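Local coordinates for CupA (Streptococcus pneumoniae, PDB 4F2E), which binds copper(I) ions on a cupredoxin-fold domain and probably serves as a copper chaperone in the copper resistance of the bacterium, at residues Q14-E19 and A37-D42. Sequence-based numbering, arbitrary orientation.
Sequences QEIRVE and ARIVFD
Strands 14-19 and 37-42 pair in parallel within the cupredoxin-like beta-sandwich of CupA, their axes approaching to 4.7 Å at an angle of 21°. Five backbone hydrogen bonds join them: R38 N to Q14 O, I16 N to R38 O, V40 N to I16 O, V18 N to V40 O (2.8 Å) and D42 N to V18 O. E15, R17, E19, R38, V40 and D42 share one face. There E15, extended with CG anti to its backbone N (chi1 178°), runs beside R38, whose NE bonds OE1 of E15 at 2.8 Å in a salt bridge. NE lies on the anti side of the carboxylate, OE1 almost in the guanidinium plane; R38 NH2 adds a weak bond to the same oxygen. V40 CG1 sits over one face of the R17 guanidinium, 3.9 Å from NH2, while R17 NH1 forms a salt bridge with E69. On the other, buried face, I39 CG2 touches both I16 CG2 and V18 CG2, each at 4.0 Å, and V18 CG1 packs 3.8 Å from F41 CE2. This apolar row faces the sandwich interior, where I39 and F41 meet F55 of strand 52-55. Strand 69-74 pairs antiparallel with 37-42 on its other edge, and strands 5-10 and 24-31 pair with 14-19.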
loop_
_atom_site.group_PDB
_atom_site.type_symbol
_atom_site.label_atom_id
_atom_site.label_comp_id
_atom_site.label_asym_id
_atom_site.label_seq_id
_atom_site.Cartn_x
_atom_site.Cartn_y
_atom_site.Cartn_z
ATOM N N GLN A 14 -12.654 -0.177 1.100
ATOM C CA GLN A 14 -12.022 -1.038 0.113
ATOM C C GLN A 14 -10.725 -1.550 0.705
ATOM O O GLN A 14 -10.070 -0.847 1.466
ATOM C CB GLN A 14 -11.769 -0.290 -1.200
ATOM C CG GLN A 14 -10.828 0.899 -1.080
ATOM C CD GLN A 14 -10.736 1.701 -2.366
ATOM O OE1 GLN A 14 -10.792 1.145 -3.466
ATOM N NE2 GLN A 14 -10.601 3.019 -2.235
ATOM N N GLU A 15 -10.363 -2.779 0.366
ATOM C CA GLU A 15 -9.223 -3.422 0.994
ATOM C C GLU A 15 -8.362 -4.144 -0.023
ATOM O O GLU A 15 -8.866 -4.784 -0.947
ATOM C CB GLU A 15 -9.702 -4.412 2.054
ATOM C CG GLU A 15 -8.588 -5.175 2.743
ATOM C CD GLU A 15 -9.117 -6.081 3.826
ATOM O OE1 GLU A 15 -9.554 -5.557 4.873
ATOM O OE2 GLU A 15 -9.115 -7.312 3.621
ATOM N N ILE A 16 -7.055 -4.037 0.153
ATOM C CA ILE A 16 -6.132 -4.808 -0.656
ATOM C C ILE A 16 -4.992 -5.281 0.225
ATOM O O ILE A 16 -4.554 -4.568 1.131
ATOM C CB ILE A 16 -5.610 -4.001 -1.854
ATOM C CG1 ILE A 16 -4.809 -4.907 -2.790
ATOM C CG2 ILE A 16 -4.791 -2.809 -1.382
ATOM C CD1 ILE A 16 -4.651 -4.350 -4.180
ATOM N N ARG A 17 -4.532 -6.499 -0.033
ATOM C CA ARG A 17 -3.467 -7.100 0.749
ATOM C C ARG A 17 -2.164 -7.075 -0.034
ATOM O O ARG A 17 -2.122 -7.441 -1.210
ATOM C CB ARG A 17 -3.834 -8.536 1.131
ATOM C CG ARG A 17 -5.111 -8.644 1.951
ATOM C CD ARG A 17 -5.353 -10.076 2.406
ATOM N NE ARG A 17 -4.248 -10.577 3.218
ATOM C CZ ARG A 17 -4.176 -10.452 4.540
ATOM N NH1 ARG A 17 -3.131 -10.936 5.198
ATOM N NH2 ARG A 17 -5.148 -9.842 5.204
ATOM N N VAL A 18 -1.102 -6.629 0.626
ATOM C CA VAL A 18 0.211 -6.554 0.003
ATOM C C VAL A 18 1.203 -7.363 0.821
ATOM O O VAL A 18 1.364 -7.129 2.015
ATOM C CB VAL A 18 0.694 -5.094 -0.112
ATOM C CG1 VAL A 18 2.093 -5.033 -0.716
ATOM C CG2 VAL A 18 -0.284 -4.279 -0.939
ATOM N N GLU A 19 1.849 -8.330 0.179
ATOM C CA GLU A 19 2.875 -9.125 0.834
ATOM C C GLU A 19 4.208 -8.403 0.750
ATOM O O GLU A 19 4.609 -7.948 -0.322
ATOM C CB GLU A 19 2.987 -10.504 0.180
ATOM C CG GLU A 19 4.025 -11.403 0.833
ATOM C CD GLU A 19 4.068 -12.789 0.223
ATOM O OE1 GLU A 19 3.011 -13.271 -0.238
ATOM O OE2 GLU A 19 5.160 -13.397 0.203
ATOM N N ALA A 37 -9.820 3.375 2.413
ATOM C CA ALA A 37 -9.024 2.219 2.016
ATOM C C ALA A 37 -8.229 1.608 3.161
ATOM O O ALA A 37 -7.746 2.310 4.053
ATOM C CB ALA A 37 -8.089 2.590 0.867
ATOM N N ARG A 38 -8.120 0.284 3.115
ATOM C CA ARG A 38 -7.251 -0.487 3.987
ATOM C C ARG A 38 -6.232 -1.182 3.102
ATOM O O ARG A 38 -6.589 -2.036 2.285
ATOM C CB ARG A 38 -8.053 -1.545 4.747
ATOM C CG ARG A 38 -8.935 -1.008 5.857
ATOM C CD ARG A 38 -9.907 -2.074 6.351
ATOM N NE ARG A 38 -9.268 -3.374 6.550
ATOM C CZ ARG A 38 -8.557 -3.710 7.621
ATOM N NH1 ARG A 38 -8.376 -2.835 8.600
ATOM N NH2 ARG A 38 -8.020 -4.921 7.711
ATOM N N ILE A 39 -4.968 -0.804 3.244
ATOM C CA ILE A 39 -3.896 -1.465 2.524
ATOM C C ILE A 39 -3.127 -2.276 3.555
ATOM O O ILE A 39 -2.408 -1.726 4.390
ATOM C CB ILE A 39 -2.994 -0.452 1.797
ATOM C CG1 ILE A 39 -3.857 0.515 0.979
ATOM C CG2 ILE A 39 -2.000 -1.172 0.896
ATOM C CD1 ILE A 39 -3.088 1.659 0.353
ATOM N N VAL A 40 -3.326 -3.588 3.513
ATOM C CA VAL A 40 -2.851 -4.470 4.563
ATOM C C VAL A 40 -1.501 -5.063 4.192
ATOM O O VAL A 40 -1.411 -5.917 3.307
ATOM C CB VAL A 40 -3.856 -5.605 4.817
ATOM C CG1 VAL A 40 -3.418 -6.445 6.008
ATOM C CG2 VAL A 40 -5.249 -5.030 5.043
ATOM N N PHE A 41 -0.454 -4.608 4.872
ATOM C CA PHE A 41 0.891 -5.102 4.618
ATOM C C PHE A 41 1.212 -6.273 5.524
ATOM O O PHE A 41 1.222 -6.141 6.750
ATOM C CB PHE A 41 1.921 -3.985 4.797
ATOM C CG PHE A 41 1.866 -2.945 3.719
ATOM C CD1 PHE A 41 0.977 -1.885 3.805
ATOM C CD2 PHE A 41 2.689 -3.036 2.607
ATOM C CE1 PHE A 41 0.914 -0.935 2.809
ATOM C CE2 PHE A 41 2.629 -2.085 1.606
ATOM C CZ PHE A 41 1.744 -1.034 1.706
ATOM N N ASP A 42 1.471 -7.423 4.914
ATOM C CA ASP A 42 1.831 -8.617 5.660
ATOM C C ASP A 42 3.325 -8.829 5.491
ATOM O O ASP A 42 3.783 -9.193 4.407
ATOM C CB ASP A 42 1.051 -9.818 5.129
ATOM C CG ASP A 42 1.270 -11.066 5.952
ATOM O OD1 ASP A 42 1.680 -10.941 7.125
ATOM O OD2 ASP A 42 1.024 -12.171 5.428
#